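PDB 3CKY: 2-(hydroxymethyl)glutarate dehydrogenase from Eubacterium barkeri, which catalyses the NAD-dependent interconversion of 2-formylglutarate and (S)-2-hydroxymethylglutarate, a step in the fermentation of nicotinate. Local coordinates for residues A[266-271]-A[287-292]; A[230-235]-A[282-287]; A[190-195]-A[203-208]. One frame throughout, in Å; residues are numbered along the deposited sequence.

Overall arrangement
The chain first builds its N-terminal Rossmann domain and then enters the long helix 169-197, from which the all-helical C-terminal domain grows; all three contacts lie there. Contact 3 comes first, closing the short turn from helix 169-197 back onto helix 202-210. The loop after helix 217-228 then supplies 230-235, which waits for 282-287, so contact 2 spans helices 238-255 and 260-274. Contact 1 joins helix 260-274 to helix 286-293. It opens within the span of contact 2 and closes after it, so the two cross and share K287. I286 and W289 both reach V193, tying helix 286-293 to helix 169-197.

Contact 1. Residues A[266-271]-A[287-292]; sequences TQIFEG and KVWEQM
Helices 266-271 and 287-292 meet where G271 and V288 bring their CA atoms to 6.5 Å. Their segment axes come no nearer than 10.2 Å and run at 64° to each other, so the helices touch over a small patch, with no hydrogen bond between them. At that point V288 points toward the other helix and fills the approach: its CG2 lies 3.8 Å from G271 C and 4.1 Å from I268 O, a methyl laid against bare backbone. G271 has no side chain to hold the helices apart here.

Beside this spot I268 and W289 make the second half of the contact, their side chains crossing at about a right angle. With CG1 of I268 beside the backbone N (chi1 -63°), CG2 is left anti to that N and comes obliquely to the six-membered part of the indole, 4.0 Å from W289 CZ2; I268 CG1 is hardly farther from the same CZ2. Within its own helix the indole has V288 CG1 over one face, displaced toward the rim, and M292 SD in the ring plane at its edge. The indole also packs on A189, E190 and V193 of helix 169-197. P260 of the fourth subunit touches both I268 and W289, and M292 of the third subunit packs on V288, so the crossing is bordered by neighbouring chains of the homotetramer. Far from the annotated NAD and active-site residues, this is apolar helix-helix packing in the all-helical C-terminal domain of a beta-hydroxyacid dehydrogenase.

Contact 2. Residues A[230-235]-A[282-287]; sequences GDFAGG and MSAVIK
F232 sets its CG anti to its own carbonyl carbon (chi1 -66°), which lays the ring against 282-287, while K287 is extended beyond CG and runs back past the phenyl in the opposite direction. The ring then meets four residues. Over one face lies A284, whose CA sits 3.8 Å from the ring centroid and 25° off the normal, a CH-pi contact; A284 CB adds a touch at 3.6 Å from F232 CD1. In the ring plane, at the edge, S283 OG lies 3.4 Å from F232 CE1, and this hydroxyl is hydrogen-bonded to D281. K287 CE approaches obliquely, 3.4 Å from F232 CD2, and I286 CG2 reaches F232 CZ more loosely.

The lysine thus brushes the phenyl with CE and carries its charge on, where NZ forms a salt bridge with E280. A water accepts from K287 NZ at 3.1 Å and donates to G230 O, a bridge between the two segments, which have no direct hydrogen bond. On the loop itself, D231 OD1 accepts from A233 N at 3.0 Å, closing an Asx turn around F232.

F226 of helix 217-228 also packs on F232. The loop joining helices 217-228 and 238-255 is anchored by the F232 side chain, together with backbone hydrogen bonds of F232 with D281 and of M282 with F236, to the 3-10 turn leading into helix 286-293, within the helical C-terminal domain.

Contact 3. Residues A[190-195]-A[203-208]; sequences EALVLG and ETMQEI
M205 plugs the angle between two consecutive helices, 169-197 and 202-210, packed across a short loop in the all-helical C-terminal domain, and it buries the most surface here, followed by L192 and G195. The segment axes stay 10.8 Å apart at an angle of 125°, so the thioether has to span the gap. M205 does so by pointing toward 190-195, extended through chi2 and then bent at its end (chi3 -72°), which brings the methyl against L192.

The sulfur meets G195, with SD 3.8 Å from G195 CA. The lack of a side chain matters: a CB on this glycine would point at M205 and run into the sulfur. L192 lies one turn earlier in the helix, and its CD2 touches both the methyl and the sulfur, 3.8 Å from M205 CE and 3.9 Å from M205 SD. An alanine in place of M205 is likely to open a gap between the helices, leaving G195 and L192 CD2 without the group that now packs on them.

Around this helix pair, M223 and I227 of helix 217-228 pack on L192, and L200 of the connecting loop packs on M205. At the start of 190-195, E190 is hydrogen-bonded to T262 and M261 of the fourth subunit, so the same helix segment serves the tetramer. Nearest of all across the two segments, M205 CE rests 3.5 Å from the backbone oxygen L192 O.

Contact 1. Residues A[266-271]-A[287-292]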
loop_
_atom_site.group_PDB
_atom_site.type_symbol
_atom_site.label_atom_id
_atom_site.label_comp_id
_atom_site.label_asym_id
_atom_site.label_seq_id
_atom_site.Cartn_x
_atom_site.Cartn_y
_atom_site.Cartn_z
ATOM N N THR A 266 6.976 -3.568 4.115
ATOM C CA THR A 266 8.209 -3.579 3.326
ATOM C C THR A 266 8.684 -2.165 3.018
ATOM O O THR A 266 9.879 -1.847 3.152
ATOM C CB THR A 266 8.012 -4.413 2.031
ATOM O OG1 THR A 266 7.536 -5.727 2.380
ATOM C CG2 THR A 266 9.307 -4.504 1.203
ATOM N N GLN A 267 7.751 -1.303 2.633
ATOM C CA GLN A 267 8.086 0.072 2.261
ATOM C C GLN A 267 8.461 0.939 3.470
ATOM O O GLN A 267 9.308 1.825 3.369
ATOM C CB GLN A 267 6.935 0.708 1.453
ATOM C CG GLN A 267 6.680 0.055 0.114
ATOM C CD GLN A 267 7.937 -0.179 -0.738
ATOM O OE1 GLN A 267 8.059 -1.215 -1.401
ATOM N NE2 GLN A 267 8.860 0.764 -0.727
ATOM N N ILE A 268 7.850 0.663 4.614
ATOM C CA ILE A 268 8.216 1.330 5.850
ATOM C C ILE A 268 9.646 0.957 6.267
ATOM O O ILE A 268 10.447 1.827 6.611
ATOM C CB ILE A 268 7.192 1.009 6.984
ATOM C CG1 ILE A 268 5.800 1.549 6.603
ATOM C CG2 ILE A 268 7.642 1.639 8.342
ATOM C CD1 ILE A 268 4.685 1.032 7.490
ATOM N N PHE A 269 9.979 -0.329 6.211
ATOM C CA PHE A 269 11.352 -0.757 6.461
ATOM C C PHE A 269 12.340 -0.237 5.407
ATOM O O PHE A 269 13.505 -0.020 5.726
ATOM C CB PHE A 269 11.465 -2.278 6.550
ATOM C CG PHE A 269 11.018 -2.839 7.859
ATOM C CD1 PHE A 269 11.770 -2.637 9.010
ATOM C CD2 PHE A 269 9.848 -3.581 7.946
ATOM C CE1 PHE A 269 11.377 -3.181 10.233
ATOM C CE2 PHE A 269 9.437 -4.118 9.150
ATOM C CZ PHE A 269 10.214 -3.915 10.310
ATOM N N GLU A 270 11.884 -0.045 4.169
ATOM C CA GLU A 270 12.728 0.600 3.160
ATOM C C GLU A 270 13.067 2.036 3.553
ATOM O O GLU A 270 14.176 2.500 3.318
ATOM C CB GLU A 270 12.070 0.584 1.772
ATOM C CG GLU A 270 13.003 1.020 0.657
ATOM C CD GLU A 270 14.268 0.176 0.603
ATOM O OE1 GLU A 270 14.174 -1.021 0.256
ATOM O OE2 GLU A 270 15.348 0.696 0.930
ATOM N N GLY A 271 12.097 2.734 4.145
ATOM C CA GLY A 271 12.348 4.058 4.711
ATOM C C GLY A 271 13.495 4.049 5.713
ATOM O O GLY A 271 14.382 4.910 5.669
ATOM N N LYS A 287 12.456 4.889 14.295
ATOM C CA LYS A 287 13.161 6.149 14.016
ATOM C C LYS A 287 12.659 6.855 12.749
ATOM O O LYS A 287 12.749 8.075 12.655
ATOM C CB LYS A 287 14.648 5.898 13.868
ATOM C CG LYS A 287 15.354 5.453 15.135
ATOM C CD LYS A 287 16.857 5.334 14.862
ATOM C CE LYS A 287 17.565 4.639 15.981
ATOM N NZ LYS A 287 19.048 4.695 15.799
ATOM N N VAL A 288 12.121 6.096 11.791
ATOM C CA VAL A 288 11.422 6.697 10.627
ATOM C C VAL A 288 10.339 7.704 11.055
ATOM O O VAL A 288 10.288 8.824 10.554
ATOM C CB VAL A 288 10.775 5.654 9.698
ATOM C CG1 VAL A 288 9.927 6.356 8.612
ATOM C CG2 VAL A 288 11.840 4.754 9.063
ATOM N N TRP A 289 9.511 7.311 12.008
ATOM C CA TRP A 289 8.411 8.160 12.450
ATOM C C TRP A 289 8.857 9.244 13.430
ATOM O O TRP A 289 8.346 10.360 13.397
ATOM C CB TRP A 289 7.299 7.294 13.053
ATOM C CG TRP A 289 6.768 6.243 12.100
ATOM C CD1 TRP A 289 6.631 4.920 12.356
ATOM C CD2 TRP A 289 6.336 6.436 10.733
ATOM N NE1 TRP A 289 6.132 4.269 11.249
ATOM C CE2 TRP A 289 5.947 5.175 10.238
ATOM C CE3 TRP A 289 6.254 7.552 9.880
ATOM C CZ2 TRP A 289 5.469 4.990 8.928
ATOM C CZ3 TRP A 289 5.788 7.367 8.580
ATOM C CH2 TRP A 289 5.395 6.093 8.122
ATOM N N GLU A 290 9.826 8.913 14.283
ATOM C CA GLU A 290 10.423 9.878 15.220
ATOM C C GLU A 290 11.050 11.032 14.475
ATOM O O GLU A 290 10.876 12.186 14.852
ATOM C CB GLU A 290 11.471 9.205 16.119
ATOM C CG GLU A 290 10.861 8.162 17.035
ATOM C CD GLU A 290 11.867 7.475 17.931
ATOM O OE1 GLU A 290 11.592 7.405 19.158
ATOM O OE2 GLU A 290 12.914 7.011 17.418
ATOM N N GLN A 291 11.773 10.717 13.413
ATOM C CA GLN A 291 12.441 11.745 12.652
ATOM C C GLN A 291 11.396 12.620 11.945
ATOM O O GLN A 291 11.545 13.836 11.888
ATOM C CB GLN A 291 13.427 11.130 11.651
ATOM C CG GLN A 291 14.147 12.142 10.755
ATOM C CD GLN A 291 14.879 13.232 11.535
ATOM O OE1 GLN A 291 15.630 12.942 12.474
ATOM N NE2 GLN A 291 14.671 14.497 11.140
ATOM N N MET A 292 10.344 12.003 11.424
ATOM C CA MET A 292 9.330 12.740 10.675
ATOM C C MET A 292 8.448 13.622 11.568
ATOM O O MET A 292 8.004 14.687 11.132
ATOM C CB MET A 292 8.447 11.762 9.902
ATOM C CG MET A 292 7.687 12.378 8.744
ATOM S SD MET A 292 6.674 11.163 7.900
ATOM C CE MET A 292 7.914 10.060 7.197
#

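Contact 2. Residues A[230-235]-A[282-287]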
loop_
_atom_site.group_PDB
_atom_site.type_symbol
_atom_site.label_atom_id
_atom_site.label_comp_id
_atom_site.label_asym_id
_atom_site.label_seq_id
_atom_site.Cartn_x
_atom_site.Cartn_y
_atom_site.Cartn_z
ATOM N N GLY A 230 17.023 2.568 23.480
ATOM C CA GLY A 230 17.602 3.363 22.396
ATOM C C GLY A 230 18.870 2.761 21.809
ATOM O O GLY A 230 19.515 3.370 20.968
ATOM N N ASP A 231 19.231 1.565 22.245
ATOM C CA ASP A 231 20.384 0.849 21.711
ATOM C C ASP A 231 19.911 -0.190 20.698
ATOM O O ASP A 231 19.387 -1.237 21.061
ATOM C CB ASP A 231 21.158 0.175 22.844
ATOM C CG ASP A 231 22.376 -0.610 22.352
ATOM O OD1 ASP A 231 22.635 -0.649 21.122
ATOM O OD2 ASP A 231 23.082 -1.192 23.220
ATOM N N PHE A 232 20.101 0.121 19.422
ATOM C CA PHE A 232 19.615 -0.710 18.337
ATOM C C PHE A 232 20.730 -1.546 17.717
ATOM O O PHE A 232 20.575 -2.096 16.633
ATOM C CB PHE A 232 18.918 0.157 17.299
ATOM C CG PHE A 232 17.663 0.804 17.809
ATOM C CD1 PHE A 232 16.478 0.091 17.871
ATOM C CD2 PHE A 232 17.665 2.134 18.207
ATOM C CE1 PHE A 232 15.307 0.685 18.321
ATOM C CE2 PHE A 232 16.502 2.738 18.657
ATOM C CZ PHE A 232 15.319 2.007 18.715
ATOM N N ALA A 233 21.857 -1.638 18.414
ATOM C CA ALA A 233 22.951 -2.495 17.996
ATOM C C ALA A 233 22.592 -3.962 18.212
ATOM O O ALA A 233 21.953 -4.338 19.204
ATOM C CB ALA A 233 24.232 -2.162 18.769
ATOM N N GLY A 234 23.010 -4.791 17.265
ATOM C CA GLY A 234 22.748 -6.220 17.317
ATOM C C GLY A 234 21.304 -6.519 16.977
ATOM O O GLY A 234 20.681 -5.808 16.187
ATOM N N GLY A 235 20.787 -7.574 17.599
ATOM C CA GLY A 235 19.443 -8.055 17.328
ATOM C C GLY A 235 19.342 -8.652 15.936
ATOM O O GLY A 235 20.225 -9.378 15.484
ATOM N N MET A 282 15.984 -4.343 13.567
ATOM C CA MET A 282 14.843 -3.910 12.789
ATOM C C MET A 282 13.849 -3.024 13.551
ATOM O O MET A 282 13.121 -2.307 12.925
ATOM C CB MET A 282 14.142 -5.121 12.155
ATOM C CG MET A 282 13.796 -6.305 13.085
ATOM S SD MET A 282 12.111 -6.334 13.693
ATOM C CE MET A 282 12.326 -5.406 15.180
ATOM N N SER A 283 13.855 -3.041 14.885
ATOM C CA SER A 283 12.967 -2.187 15.669
ATOM C C SER A 283 13.345 -0.710 15.558
ATOM O O SER A 283 12.533 0.171 15.887
ATOM C CB SER A 283 12.954 -2.609 17.145
ATOM O OG SER A 283 14.238 -2.539 17.751
ATOM N N ALA A 284 14.574 -0.445 15.092
ATOM C CA ALA A 284 15.024 0.919 14.763
ATOM C C ALA A 284 14.176 1.560 13.668
ATOM O O ALA A 284 14.267 2.744 13.447
ATOM C CB ALA A 284 16.505 0.927 14.361
ATOM N N VAL A 285 13.343 0.790 12.983
ATOM C CA VAL A 285 12.396 1.373 12.001
ATOM C C VAL A 285 11.485 2.462 12.633
ATOM O O VAL A 285 11.033 3.374 11.935
ATOM C CB VAL A 285 11.556 0.264 11.311
ATOM C CG1 VAL A 285 10.469 -0.268 12.255
ATOM C CG2 VAL A 285 10.971 0.769 10.010
ATOM N N ILE A 286 11.248 2.371 13.949
ATOM C CA ILE A 286 10.531 3.406 14.687
ATOM C C ILE A 286 11.135 4.823 14.467
ATOM O O ILE A 286 10.415 5.823 14.457
ATOM C CB ILE A 286 10.439 3.091 16.222
ATOM C CG1 ILE A 286 9.338 3.936 16.874
ATOM C CG2 ILE A 286 11.787 3.362 16.934
ATOM C CD1 ILE A 286 8.945 3.512 18.290
ATOM N N LYS A 287 12.456 4.889 14.295
ATOM C CA LYS A 287 13.161 6.149 14.016
ATOM C C LYS A 287 12.659 6.855 12.749
ATOM O O LYS A 287 12.749 8.075 12.655
ATOM C CB LYS A 287 14.648 5.898 13.868
ATOM C CG LYS A 287 15.354 5.453 15.135
ATOM C CD LYS A 287 16.857 5.334 14.862
ATOM C CE LYS A 287 17.565 4.639 15.981
ATOM N NZ LYS A 287 19.048 4.695 15.799
HETATM O O HOH W 1 19.288 5.127 18.889
#

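Contact 3. Residues A[190-195]-A[203-208]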
loop_
_atom_site.group_PDB
_atom_site.type_symbol
_atom_site.label_atom_id
_atom_site.label_comp_id
_atom_site.label_asym_id
_atom_site.label_seq_id
_atom_site.Cartn_x
_atom_site.Cartn_y
_atom_site.Cartn_z
ATOM N N GLU A 190 4.515 2.635 14.571
ATOM C CA GLU A 190 3.597 3.771 14.466
ATOM C C GLU A 190 2.689 3.890 15.700
ATOM O O GLU A 190 2.378 5.007 16.144
ATOM C CB GLU A 190 2.785 3.712 13.170
ATOM C CG GLU A 190 1.737 2.584 13.104
ATOM C CD GLU A 190 1.085 2.448 11.736
ATOM O OE1 GLU A 190 -0.169 2.390 11.651
ATOM O OE2 GLU A 190 1.832 2.381 10.739
ATOM N N ALA A 191 2.292 2.743 16.258
ATOM C CA ALA A 191 1.455 2.699 17.467
ATOM C C ALA A 191 2.097 3.370 18.671
ATOM O O ALA A 191 1.438 4.106 19.423
ATOM C CB ALA A 191 1.108 1.255 17.821
ATOM N N LEU A 192 3.378 3.092 18.876
ATOM C CA LEU A 192 4.113 3.646 20.009
ATOM C C LEU A 192 4.304 5.154 19.875
ATOM O O LEU A 192 4.167 5.899 20.840
ATOM C CB LEU A 192 5.460 2.946 20.157
ATOM C CG LEU A 192 5.415 1.487 20.633
ATOM C CD1 LEU A 192 6.831 0.907 20.668
ATOM C CD2 LEU A 192 4.749 1.377 22.004
ATOM N N VAL A 193 4.598 5.597 18.662
ATOM C CA VAL A 193 4.714 7.020 18.373
ATOM C C VAL A 193 3.390 7.758 18.634
ATOM O O VAL A 193 3.391 8.846 19.225
ATOM C CB VAL A 193 5.182 7.230 16.922
ATOM C CG1 VAL A 193 5.085 8.706 16.513
ATOM C CG2 VAL A 193 6.597 6.645 16.738
ATOM N N LEU A 194 2.277 7.159 18.189
ATOM C CA LEU A 194 0.942 7.697 18.440
ATOM C C LEU A 194 0.675 7.848 19.934
ATOM O O LEU A 194 0.210 8.894 20.375
ATOM C CB LEU A 194 -0.123 6.789 17.824
ATOM C CG LEU A 194 -1.607 7.229 17.966
ATOM C CD1 LEU A 194 -1.882 8.570 17.274
ATOM C CD2 LEU A 194 -2.571 6.158 17.480
ATOM N N GLY A 195 0.977 6.790 20.688
ATOM C CA GLY A 195 0.759 6.750 22.126
ATOM C C GLY A 195 1.511 7.837 22.840
ATOM O O GLY A 195 0.930 8.531 23.660
ATOM N N GLU A 203 6.671 3.068 29.060
ATOM C CA GLU A 203 6.506 2.117 30.160
ATOM C C GLU A 203 5.048 1.764 30.378
ATOM O O GLU A 203 4.712 0.611 30.614
ATOM C CB GLU A 203 7.030 2.677 31.474
ATOM C CG GLU A 203 8.323 3.408 31.381
ATOM C CD GLU A 203 8.111 4.875 31.102
ATOM O OE1 GLU A 203 7.695 5.600 32.056
ATOM O OE2 GLU A 203 8.351 5.275 29.932
ATOM N N THR A 204 4.192 2.776 30.334
ATOM C CA THR A 204 2.762 2.568 30.492
ATOM C C THR A 204 2.226 1.658 29.403
ATOM O O THR A 204 1.463 0.745 29.677
ATOM C CB THR A 204 1.994 3.895 30.468
ATOM O OG1 THR A 204 2.510 4.757 31.490
ATOM C CG2 THR A 204 0.481 3.649 30.700
ATOM N N MET A 205 2.655 1.908 28.172
ATOM C CA MET A 205 2.252 1.090 27.038
ATOM C C MET A 205 2.792 -0.329 27.117
ATOM O O MET A 205 2.067 -1.277 26.868
ATOM C CB MET A 205 2.665 1.750 25.720
ATOM C CG MET A 205 1.785 2.938 25.351
ATOM S SD MET A 205 2.156 3.647 23.721
ATOM C CE MET A 205 3.730 4.458 24.017
ATOM N N GLN A 206 4.054 -0.481 27.488
ATOM C CA GLN A 206 4.607 -1.819 27.657
ATOM C C GLN A 206 3.851 -2.619 28.699
ATOM O O GLN A 206 3.501 -3.791 28.478
ATOM C CB GLN A 206 6.062 -1.787 28.070
ATOM C CG GLN A 206 6.710 -3.152 27.780
ATOM C CD GLN A 206 7.877 -3.440 28.644
ATOM O OE1 GLN A 206 8.103 -2.771 29.666
ATOM N NE2 GLN A 206 8.649 -4.455 28.252
ATOM N N GLU A 207 3.608 -1.975 29.832
ATOM C CA GLU A 207 2.915 -2.623 30.917
ATOM C C GLU A 207 1.534 -3.054 30.469
ATOM O O GLU A 207 1.173 -4.205 30.616
ATOM C CB GLU A 207 2.800 -1.688 32.106
ATOM C CG GLU A 207 2.193 -2.346 33.320
ATOM C CD GLU A 207 1.993 -1.375 34.458
ATOM O OE1 GLU A 207 2.089 -0.141 34.218
ATOM O OE2 GLU A 207 1.732 -1.849 35.596
ATOM N N ILE A 208 0.768 -2.133 29.903
ATOM C CA ILE A 208 -0.642 -2.389 29.625
ATOM C C ILE A 208 -0.853 -3.232 28.369
ATOM O O ILE A 208 -1.540 -4.240 28.415
ATOM C CB ILE A 208 -1.446 -1.061 29.581
ATOM C CG1 ILE A 208 -1.528 -0.484 31.000
ATOM C CG2 ILE A 208 -2.838 -1.286 29.011
ATOM C CD1 ILE A 208 -2.135 0.870 31.080
#